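PDB 2W40: glycerol kinase, putative from Plasmodium falciparum, which probably phosphorylates glycerol at the expense of ATP, giving sn-glycerol 3-phosphate, as a member of the FGGY family of sugar kinases. Local coordinates for residues Gly269-Glu280 with Lys304-Gly315; Ile258-Tyr268 with Leu408-Thr418. All blocks are in the same frame, centred on the assembly; numbering follows the deposited sequence.

Interaction 1: residues Gly269-Glu280 with Lys304-Gly315; sequences GTGVFLLINTGE and KYALEGSIGTAG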
loop_
_atom_site.group_PDB
_atom_site.type_symbol
_atom_site.label_atom_id
_atom_site.label_comp_id
_atom_site.label_asym_id
_atom_site.label_seq_id
_atom_site.Cartn_x
_atom_site.Cartn_y
_atom_site.Cartn_z
ATOM N N GLY C 269 -5.074 -14.579 15.884
ATOM C CA GLY C 269 -6.145 -15.021 15.028
ATOM C C GLY C 269 -6.539 -13.902 14.045
ATOM O O GLY C 269 -5.700 -13.140 13.610
ATOM N N THR C 270 -7.836 -13.811 13.730
ATOM C CA THR C 270 -8.336 -12.638 12.983
ATOM C C THR C 270 -7.869 -11.324 13.592
ATOM O O THR C 270 -7.410 -10.416 12.851
ATOM C CB THR C 270 -9.870 -12.717 12.940
ATOM O OG1 THR C 270 -10.315 -13.943 12.310
ATOM C CG2 THR C 270 -10.494 -11.595 12.216
ATOM N N GLY C 271 -7.983 -11.195 14.890
ATOM C CA GLY C 271 -7.266 -10.161 15.674
ATOM C C GLY C 271 -6.247 -10.812 16.587
ATOM O O GLY C 271 -6.096 -12.022 16.595
ATOM N N VAL C 272 -5.613 -10.024 17.440
ATOM C CA VAL C 272 -4.704 -10.514 18.431
ATOM C C VAL C 272 -5.267 -10.011 19.765
ATOM O O VAL C 272 -5.603 -8.834 19.919
ATOM C CB VAL C 272 -3.283 -10.011 18.181
ATOM C CG1 VAL C 272 -2.354 -10.310 19.409
ATOM C CG2 VAL C 272 -2.824 -10.717 16.847
ATOM N N PHE C 273 -5.350 -10.894 20.757
ATOM C CA PHE C 273 -5.960 -10.564 22.056
ATOM C C PHE C 273 -5.099 -11.091 23.216
ATOM O O PHE C 273 -4.936 -12.282 23.358
ATOM C CB PHE C 273 -7.364 -11.112 22.144
ATOM C CG PHE C 273 -8.217 -10.640 20.981
ATOM C CD1 PHE C 273 -8.873 -9.413 21.058
ATOM C CD2 PHE C 273 -8.276 -11.311 19.809
ATOM C CE1 PHE C 273 -9.556 -8.916 19.971
ATOM C CE2 PHE C 273 -9.057 -10.823 18.784
ATOM C CZ PHE C 273 -9.620 -9.600 18.884
ATOM N N LEU C 274 -4.593 -10.167 24.037
ATOM C CA LEU C 274 -3.800 -10.512 25.219
ATOM C C LEU C 274 -4.713 -10.327 26.419
ATOM O O LEU C 274 -5.250 -9.224 26.625
ATOM C CB LEU C 274 -2.581 -9.612 25.298
ATOM C CG LEU C 274 -1.472 -10.088 26.312
ATOM C CD1 LEU C 274 -0.142 -9.465 25.992
ATOM C CD2 LEU C 274 -1.920 -9.668 27.659
ATOM N N LEU C 275 -4.856 -11.387 27.239
ATOM C CA LEU C 275 -5.532 -11.266 28.495
ATOM C C LEU C 275 -4.621 -11.668 29.639
ATOM O O LEU C 275 -3.909 -12.703 29.563
ATOM C CB LEU C 275 -6.800 -12.099 28.560
ATOM C CG LEU C 275 -7.998 -11.532 27.739
ATOM C CD1 LEU C 275 -7.908 -11.882 26.245
ATOM C CD2 LEU C 275 -9.350 -12.036 28.325
ATOM N N ILE C 276 -4.687 -10.887 30.694
ATOM C CA ILE C 276 -4.024 -11.274 31.956
ATOM C C ILE C 276 -5.047 -11.500 33.039
ATOM O O ILE C 276 -5.895 -10.641 33.257
ATOM C CB ILE C 276 -2.949 -10.206 32.388
ATOM C CG1 ILE C 276 -2.149 -10.727 33.621
ATOM C CG2 ILE C 276 -3.533 -8.787 32.565
ATOM C CD1 ILE C 276 -0.758 -10.013 33.872
ATOM N N ASN C 277 -4.914 -12.597 33.800
ATOM C CA ASN C 277 -5.785 -12.902 34.885
ATOM C C ASN C 277 -5.446 -12.036 36.106
ATOM O O ASN C 277 -4.325 -12.004 36.545
ATOM C CB ASN C 277 -5.666 -14.407 35.152
ATOM C CG ASN C 277 -6.676 -14.983 36.147
ATOM O OD1 ASN C 277 -6.970 -14.394 37.177
ATOM N ND2 ASN C 277 -7.088 -16.234 35.879
ATOM N N THR C 278 -6.428 -11.290 36.602
ATOM C CA THR C 278 -6.235 -10.383 37.743
ATOM C C THR C 278 -6.857 -10.984 39.008
ATOM O O THR C 278 -7.046 -10.293 40.020
ATOM C CB THR C 278 -6.757 -8.934 37.456
ATOM O OG1 THR C 278 -8.172 -8.992 37.306
ATOM C CG2 THR C 278 -6.108 -8.242 36.215
ATOM N N GLY C 279 -7.145 -12.288 38.961
ATOM C CA GLY C 279 -7.770 -12.972 40.116
ATOM C C GLY C 279 -9.170 -12.416 40.388
ATOM O O GLY C 279 -9.876 -11.993 39.470
ATOM N N GLU C 280 -9.567 -12.375 41.658
ATOM C CA GLU C 280 -10.915 -11.851 42.016
ATOM C C GLU C 280 -11.040 -10.295 42.007
ATOM O O GLU C 280 -12.145 -9.762 42.182
ATOM C CB GLU C 280 -11.330 -12.423 43.386
ATOM C CG GLU C 280 -11.637 -13.928 43.309
ATOM C CD GLU C 280 -11.989 -14.530 44.700
ATOM O OE1 GLU C 280 -11.875 -13.797 45.753
ATOM O OE2 GLU C 280 -12.381 -15.720 44.686
ATOM N N LYS C 304 -13.400 -14.576 38.148
ATOM C CA LYS C 304 -12.031 -14.128 37.945
ATOM C C LYS C 304 -12.108 -13.090 36.810
ATOM O O LYS C 304 -12.830 -13.271 35.846
ATOM C CB LYS C 304 -11.099 -15.259 37.557
ATOM C CG LYS C 304 -10.990 -16.393 38.641
ATOM C CD LYS C 304 -10.561 -15.928 40.030
ATOM C CE LYS C 304 -10.470 -17.098 41.080
ATOM N NZ LYS C 304 -9.125 -17.683 41.090
ATOM N N TYR C 305 -11.415 -12.004 37.055
ATOM C CA TYR C 305 -11.316 -10.870 36.154
ATOM C C TYR C 305 -10.045 -10.899 35.336
ATOM O O TYR C 305 -9.130 -11.618 35.610
ATOM C CB TYR C 305 -11.455 -9.571 36.957
ATOM C CG TYR C 305 -12.822 -9.355 37.439
ATOM C CD1 TYR C 305 -13.752 -8.714 36.611
ATOM C CD2 TYR C 305 -13.233 -9.758 38.717
ATOM C CE1 TYR C 305 -15.046 -8.480 37.070
ATOM C CE2 TYR C 305 -14.521 -9.491 39.228
ATOM C CZ TYR C 305 -15.447 -8.857 38.408
ATOM O OH TYR C 305 -16.747 -8.652 38.774
ATOM N N ALA C 306 -9.983 -10.007 34.365
ATOM C CA ALA C 306 -8.858 -9.913 33.445
ATOM C C ALA C 306 -8.717 -8.462 32.978
ATOM O O ALA C 306 -9.656 -7.643 33.059
ATOM C CB ALA C 306 -8.950 -10.832 32.273
ATOM N N LEU C 307 -7.536 -8.155 32.509
ATOM C CA LEU C 307 -7.188 -6.934 31.706
ATOM C C LEU C 307 -6.929 -7.435 30.332
ATOM O O LEU C 307 -6.307 -8.477 30.160
ATOM C CB LEU C 307 -6.014 -6.161 32.285
ATOM C CG LEU C 307 -6.314 -5.201 33.357
ATOM C CD1 LEU C 307 -4.988 -4.521 33.921
ATOM C CD2 LEU C 307 -7.307 -4.082 32.991
ATOM N N GLU C 308 -7.434 -6.745 29.340
ATOM C CA GLU C 308 -7.307 -7.208 27.957
ATOM C C GLU C 308 -6.844 -6.084 27.036
ATOM O O GLU C 308 -7.330 -4.937 27.085
ATOM C CB GLU C 308 -8.651 -7.695 27.367
ATOM C CG GLU C 308 -8.618 -8.017 25.838
ATOM C CD GLU C 308 -9.879 -8.650 25.250
ATOM O OE1 GLU C 308 -10.597 -9.375 25.999
ATOM O OE2 GLU C 308 -10.111 -8.423 24.053
ATOM N N GLY C 309 -5.918 -6.467 26.169
ATOM C CA GLY C 309 -5.414 -5.683 25.058
ATOM C C GLY C 309 -5.834 -6.302 23.778
ATOM O O GLY C 309 -5.525 -7.444 23.502
ATOM N N SER C 310 -6.616 -5.536 23.004
ATOM C CA SER C 310 -7.231 -6.014 21.762
ATOM C C SER C 310 -6.621 -5.328 20.547
ATOM O O SER C 310 -6.447 -4.142 20.561
ATOM C CB SER C 310 -8.752 -5.717 21.792
ATOM O OG SER C 310 -9.397 -5.991 23.061
ATOM N N ILE C 311 -6.310 -6.108 19.508
ATOM C CA ILE C 311 -5.745 -5.634 18.236
ATOM C C ILE C 311 -6.673 -6.135 17.113
ATOM O O ILE C 311 -6.903 -7.379 16.979
ATOM C CB ILE C 311 -4.320 -6.169 17.957
ATOM C CG1 ILE C 311 -3.349 -5.619 19.026
ATOM C CG2 ILE C 311 -3.864 -5.876 16.548
ATOM C CD1 ILE C 311 -1.967 -6.209 18.963
ATOM N N GLY C 312 -7.144 -5.209 16.290
ATOM C CA GLY C 312 -8.138 -5.600 15.338
ATOM C C GLY C 312 -7.580 -6.152 14.034
ATOM O O GLY C 312 -8.158 -7.041 13.426
ATOM N N THR C 313 -6.452 -5.590 13.567
ATOM C CA THR C 313 -5.881 -6.054 12.285
ATOM C C THR C 313 -4.754 -7.041 12.548
ATOM O O THR C 313 -3.696 -6.609 13.028
ATOM C CB THR C 313 -5.355 -4.904 11.405
ATOM O OG1 THR C 313 -6.430 -4.003 11.145
ATOM C CG2 THR C 313 -4.759 -5.492 10.072
ATOM N N ALA C 314 -4.969 -8.338 12.252
ATOM C CA ALA C 314 -3.925 -9.399 12.349
ATOM C C ALA C 314 -4.194 -10.348 11.199
ATOM O O ALA C 314 -3.898 -9.967 10.048
ATOM C CB ALA C 314 -3.972 -10.099 13.738
ATOM N N GLY C 315 -4.832 -11.497 11.433
ATOM C CA GLY C 315 -5.365 -12.347 10.402
ATOM C C GLY C 315 -6.304 -11.635 9.428
ATOM O O GLY C 315 -6.349 -11.899 8.230
HETATM O O HOH W 1 -7.229 -16.337 39.298
HETATM O O HOH W 2 -9.390 -6.828 36.043
#
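Val272 and Ile311 exchange a pair of backbone bonds near one end of an antiparallel pairing between strands 272-279 and 304-311, whose axes approach to 4.5 Å with 146° between their directions. The same two-bond pattern recurs at Leu274 with Gly309 and at Ile276 with Leu307; nearer Lys304, Tyr305 O accepts from Thr278 N and Tyr305 N gives to Gly279 O. Beyond Val272 the chains stay joined as Gly315 N donates to Gly269 O at 2.9 Å.

Side chains alternate between two faces. On one, Phe273, Leu275 and Glu308 come together: Glu308 OE2 lies 3.4 Å from Phe273 CD1, with ring and carboxylate planes 81° apart. With CG anti to the backbone N (chi1 172°), the glutamate runs beside Leu275, whose CD1 and CD2 both reach OE1. Ser310 OG, at the edge of the Phe273 ring, donates to Glu308 OE2 at 2.7 Å, coming from the anti side but out of the carboxylate plane. Salt bridges from Arg85 and Arg189 hold OE1, so both buried carboxylate oxygens are engaged. On the other face Ile276 CG2 rests 3.6 Å from Leu307 CB. Past the strands, Val272 CG2 presses to 3.4 Å against Ala314 CB, just before helix 315-323, tighter than usual packing. At the far end Asn277 OD1 accepts from Gly279 N at 2.8 Å, an Asx turn, and a water joins that oxygen to Lys304 NZ.

The Gly269-Gly315 bond brings together Thr270 and Gly315, which bind ADP in another structure of this protein, consistent with the glycine-rich phosphate loop of the sugar kinase/Hsp70/actin fold.

Interaction 2: residues Ile258-Tyr268 with Leu408-Thr418; sequences IFDEGEAKCTY and LHVLRCDGGMT
Two polar groups meet Thr267 OG1: Lys265 NZ donates to it at 2.7 Å, and the hydroxyl donates to Asp414 OD2 at 2.9 Å on the syn lone pair. Asp414 brings its carboxylate over by placing CG between its backbone N and carbonyl carbon (chi1 59°). Lys265 NZ also bonds Phe273 O, which helps fix its end, and its charge probably steadies the buried carboxylate.

Beneath these groups, strands 264-268 and 411-414 run parallel, 25° between their directions, in register from Lys265 with Arg412 to Thr267 with Asp414. Four backbone bonds pass between them; the one from Tyr268 N to Asp414 O is nearly straight, at 171°.

The opposite face is largely apolar. Leu411 sends CD1 to Ala264 CB and CD2 to Cys266 CB, each at 3.9 Å. Cys413 SG meets the Tyr268 ring at its edge, in the ring plane and 5.2 Å from the centroid, a sulfur-aromatic contact. Asn427 holds the tyrosine hydroxyl, while Thr418 CG2 comes obliquely to 3.6 Å from Tyr268 CD2.

Past the strands, Gly415 O accepts from both Thr418 N and Thr418 OG1, and two waters link Tyr268 O to Gly416 N and Met417 N. The turn so held carries the ADP-binding Gly416 at the end of an inner strand, parallel to both its neighbours, consistent with the adenosine motif of the sugar kinase/Hsp70/actin superfamily.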
loop_
_atom_site.group_PDB
_atom_site.type_symbol
_atom_site.label_atom_id
_atom_site.label_comp_id
_atom_site.label_asym_id
_atom_site.label_seq_id
_atom_site.Cartn_x
_atom_site.Cartn_y
_atom_site.Cartn_z
ATOM N N ILE C 258 -4.598 -20.493 32.157
ATOM C CA ILE C 258 -4.111 -19.303 32.813
ATOM C C ILE C 258 -5.142 -18.940 33.905
ATOM O O ILE C 258 -5.961 -17.995 33.890
ATOM C CB ILE C 258 -3.657 -18.210 31.841
ATOM C CG1 ILE C 258 -4.843 -17.657 31.204
ATOM C CG2 ILE C 258 -2.466 -18.687 30.803
ATOM C CD1 ILE C 258 -4.590 -16.092 30.855
ATOM N N PHE C 259 -5.108 -19.738 34.960
ATOM C CA PHE C 259 -6.053 -19.660 36.048
ATOM C C PHE C 259 -5.562 -18.926 37.256
ATOM O O PHE C 259 -6.376 -18.668 38.172
ATOM C CB PHE C 259 -6.437 -21.104 36.509
ATOM C CG PHE C 259 -7.067 -21.959 35.449
ATOM C CD1 PHE C 259 -8.176 -21.500 34.766
ATOM C CD2 PHE C 259 -6.549 -23.178 35.076
ATOM C CE1 PHE C 259 -8.808 -22.336 33.836
ATOM C CE2 PHE C 259 -7.138 -23.977 34.115
ATOM C CZ PHE C 259 -8.228 -23.538 33.463
ATOM N N ASP C 260 -4.246 -18.672 37.346
ATOM C CA ASP C 260 -3.715 -17.953 38.504
ATOM C C ASP C 260 -3.533 -16.490 38.209
ATOM O O ASP C 260 -3.160 -16.089 37.100
ATOM C CB ASP C 260 -2.349 -18.476 38.943
ATOM C CG ASP C 260 -2.359 -19.944 39.414
ATOM O OD1 ASP C 260 -3.375 -20.395 39.931
ATOM O OD2 ASP C 260 -1.307 -20.629 39.243
ATOM N N GLU C 261 -3.753 -15.683 39.236
ATOM C CA GLU C 261 -3.474 -14.274 39.150
ATOM C C GLU C 261 -2.062 -14.015 38.585
ATOM O O GLU C 261 -1.034 -14.657 39.012
ATOM C CB GLU C 261 -3.672 -13.687 40.548
ATOM C CG GLU C 261 -3.704 -12.256 40.630
ATOM C CD GLU C 261 -4.025 -11.816 42.027
ATOM O OE1 GLU C 261 -4.592 -12.617 42.892
ATOM O OE2 GLU C 261 -3.726 -10.628 42.263
ATOM N N GLY C 262 -2.011 -13.097 37.605
ATOM C CA GLY C 262 -0.825 -12.718 36.908
ATOM C C GLY C 262 -0.414 -13.501 35.672
ATOM O O GLY C 262 0.503 -13.099 34.971
ATOM N N GLU C 263 -1.016 -14.631 35.452
ATOM C CA GLU C 263 -0.780 -15.365 34.284
ATOM C C GLU C 263 -1.485 -14.683 33.108
ATOM O O GLU C 263 -2.650 -14.181 33.263
ATOM C CB GLU C 263 -1.271 -16.776 34.372
ATOM C CG GLU C 263 -0.543 -17.710 35.409
ATOM C CD GLU C 263 -0.922 -19.149 35.189
ATOM O OE1 GLU C 263 -1.999 -19.574 35.667
ATOM O OE2 GLU C 263 -0.168 -19.847 34.412
ATOM N N ALA C 264 -0.801 -14.761 31.974
ATOM C CA ALA C 264 -1.194 -14.060 30.714
ATOM C C ALA C 264 -1.063 -14.912 29.479
ATOM O O ALA C 264 -0.123 -15.689 29.357
ATOM C CB ALA C 264 -0.434 -12.841 30.502
ATOM N N LYS C 265 -2.002 -14.741 28.538
ATOM C CA LYS C 265 -1.915 -15.409 27.229
ATOM C C LYS C 265 -2.149 -14.371 26.136
ATOM O O LYS C 265 -2.767 -13.335 26.346
ATOM C CB LYS C 265 -2.866 -16.534 27.116
ATOM C CG LYS C 265 -4.381 -16.099 27.100
ATOM C CD LYS C 265 -4.887 -15.930 25.625
ATOM C CE LYS C 265 -6.304 -15.386 25.545
ATOM N NZ LYS C 265 -6.531 -14.816 24.222
ATOM N N CYS C 266 -1.734 -14.728 24.954
ATOM C CA CYS C 266 -1.976 -13.954 23.749
ATOM C C CYS C 266 -2.362 -14.892 22.619
ATOM O O CYS C 266 -1.638 -15.839 22.329
ATOM C CB CYS C 266 -0.763 -13.138 23.418
ATOM S SG CYS C 266 -1.048 -12.044 22.031
ATOM N N THR C 267 -3.550 -14.675 22.027
ATOM C CA THR C 267 -4.035 -15.410 20.915
ATOM C C THR C 267 -3.887 -14.601 19.643
ATOM O O THR C 267 -4.308 -13.440 19.604
ATOM C CB THR C 267 -5.552 -15.811 21.120
ATOM O OG1 THR C 267 -5.734 -16.606 22.345
ATOM C CG2 THR C 267 -6.072 -16.588 19.937
ATOM N N TYR C 268 -3.332 -15.252 18.611
ATOM C CA TYR C 268 -3.149 -14.706 17.314
ATOM C C TYR C 268 -4.174 -15.380 16.394
ATOM O O TYR C 268 -4.127 -16.594 16.113
ATOM C CB TYR C 268 -1.726 -14.983 16.761
ATOM C CG TYR C 268 -0.620 -14.311 17.559
ATOM C CD1 TYR C 268 0.025 -13.207 17.097
ATOM C CD2 TYR C 268 -0.115 -14.865 18.707
ATOM C CE1 TYR C 268 1.036 -12.619 17.775
ATOM C CE2 TYR C 268 0.939 -14.207 19.437
ATOM C CZ TYR C 268 1.519 -13.141 18.952
ATOM O OH TYR C 268 2.595 -12.594 19.681
ATOM N N LEU C 408 6.731 -9.404 32.251
ATOM C CA LEU C 408 6.014 -10.664 32.368
ATOM C C LEU C 408 7.030 -11.801 32.341
ATOM O O LEU C 408 7.913 -11.811 31.488
ATOM C CB LEU C 408 5.035 -10.828 31.166
ATOM C CG LEU C 408 3.668 -10.248 31.243
ATOM C CD1 LEU C 408 3.044 -10.452 29.823
ATOM C CD2 LEU C 408 2.756 -10.849 32.361
ATOM N N HIS C 409 6.870 -12.806 33.207
ATOM C CA HIS C 409 7.800 -13.954 33.185
ATOM C C HIS C 409 7.681 -14.843 31.951
ATOM O O HIS C 409 8.704 -15.317 31.382
ATOM C CB HIS C 409 7.706 -14.775 34.496
ATOM C CG HIS C 409 8.278 -14.042 35.665
ATOM N ND1 HIS C 409 9.606 -13.644 35.714
ATOM C CD2 HIS C 409 7.697 -13.561 36.794
ATOM C CE1 HIS C 409 9.819 -12.975 36.839
ATOM N NE2 HIS C 409 8.680 -12.911 37.514
ATOM N N VAL C 410 6.435 -15.076 31.508
ATOM C CA VAL C 410 6.252 -15.727 30.244
ATOM C C VAL C 410 4.918 -15.184 29.685
ATOM O O VAL C 410 4.030 -14.762 30.475
ATOM C CB VAL C 410 6.306 -17.200 30.315
ATOM C CG1 VAL C 410 5.077 -17.812 31.111
ATOM C CG2 VAL C 410 6.334 -17.766 28.961
ATOM N N LEU C 411 4.828 -15.147 28.362
ATOM C CA LEU C 411 3.587 -14.892 27.685
ATOM C C LEU C 411 3.287 -16.162 26.984
ATOM O O LEU C 411 4.075 -16.569 26.139
ATOM C CB LEU C 411 3.724 -13.691 26.683
ATOM C CG LEU C 411 2.394 -13.266 25.973
ATOM C CD1 LEU C 411 1.326 -12.880 27.071
ATOM C CD2 LEU C 411 2.715 -12.089 24.900
ATOM N N ARG C 412 2.164 -16.802 27.299
ATOM C CA ARG C 412 1.750 -18.039 26.635
ATOM C C ARG C 412 0.949 -17.624 25.397
ATOM O O ARG C 412 -0.010 -16.845 25.528
ATOM C CB ARG C 412 0.855 -18.906 27.508
ATOM C CG ARG C 412 1.571 -19.395 28.712
ATOM C CD ARG C 412 0.919 -20.637 29.375
ATOM N NE ARG C 412 0.375 -21.732 28.496
ATOM C CZ ARG C 412 1.003 -22.853 28.029
ATOM N NH1 ARG C 412 2.287 -23.147 28.297
ATOM N NH2 ARG C 412 0.323 -23.725 27.293
ATOM N N CYS C 413 1.271 -18.178 24.254
ATOM C CA CYS C 413 0.750 -17.763 22.955
ATOM C C CYS C 413 0.176 -18.952 22.233
ATOM O O CYS C 413 0.650 -20.089 22.318
ATOM C CB CYS C 413 1.827 -17.062 22.075
ATOM S SG CYS C 413 2.402 -15.454 22.733
ATOM N N ASP C 414 -0.858 -18.660 21.457
ATOM C CA ASP C 414 -1.481 -19.631 20.657
ATOM C C ASP C 414 -2.011 -19.056 19.378
ATOM O O ASP C 414 -2.218 -17.896 19.254
ATOM C CB ASP C 414 -2.596 -20.256 21.482
ATOM C CG ASP C 414 -3.686 -19.221 21.979
ATOM O OD1 ASP C 414 -3.504 -18.568 23.088
ATOM O OD2 ASP C 414 -4.659 -19.061 21.174
ATOM N N GLY C 415 -2.249 -19.913 18.425
ATOM C CA GLY C 415 -2.821 -19.509 17.117
ATOM C C GLY C 415 -2.024 -19.952 15.932
ATOM O O GLY C 415 -0.859 -20.239 15.980
ATOM N N GLY C 416 -2.660 -19.950 14.779
ATOM C CA GLY C 416 -1.913 -20.291 13.597
ATOM C C GLY C 416 -0.572 -19.656 13.355
ATOM O O GLY C 416 0.393 -20.326 13.011
ATOM N N MET C 417 -0.500 -18.343 13.560
ATOM C CA MET C 417 0.678 -17.625 13.328
ATOM C C MET C 417 1.831 -17.977 14.265
ATOM O O MET C 417 2.961 -17.692 13.965
ATOM C CB MET C 417 0.331 -16.134 13.541
ATOM C CG MET C 417 -0.489 -15.462 12.439
ATOM S SD MET C 417 -0.659 -13.645 12.764
ATOM C CE MET C 417 -1.691 -13.298 11.302
ATOM N N THR C 418 1.529 -18.667 15.387
ATOM C CA THR C 418 2.570 -19.018 16.350
ATOM C C THR C 418 3.462 -20.147 15.824
ATOM O O THR C 418 4.510 -20.449 16.405
ATOM C CB THR C 418 1.929 -19.370 17.743
ATOM O OG1 THR C 418 1.265 -20.619 17.587
ATOM C CG2 THR C 418 0.967 -18.278 18.261
HETATM O O HOH W 3 1.879 -16.210 32.082
HETATM O O HOH W 4 -3.033 -17.137 13.680
HETATM O O HOH W 5 -5.360 -19.303 14.809
#

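How the interactions relate
From the N terminus, the chain first enters the 258-268 half of interaction 2; the 269-280 half of interaction 1 follows without a gap, the turn at Gly269-Gly271 lying in it. That contact closes a short loop of 23 residues, which includes strand 290-295, when 304-315 returns alongside 269-280. Only after helix 377-403 does 408-418 arrive to close the long loop of interaction 2, so interaction 1 lies wholly within it. Strands 264-268 and 272-279 are neighbours, bonded by backbone pairs such as Leu275 with Lys265, and all four strands therefore belong to one mixed sheet. Helix 377-403 packs on both contacts, and their ends gather Thr270, Gly315 and Gly416 of the ADP site.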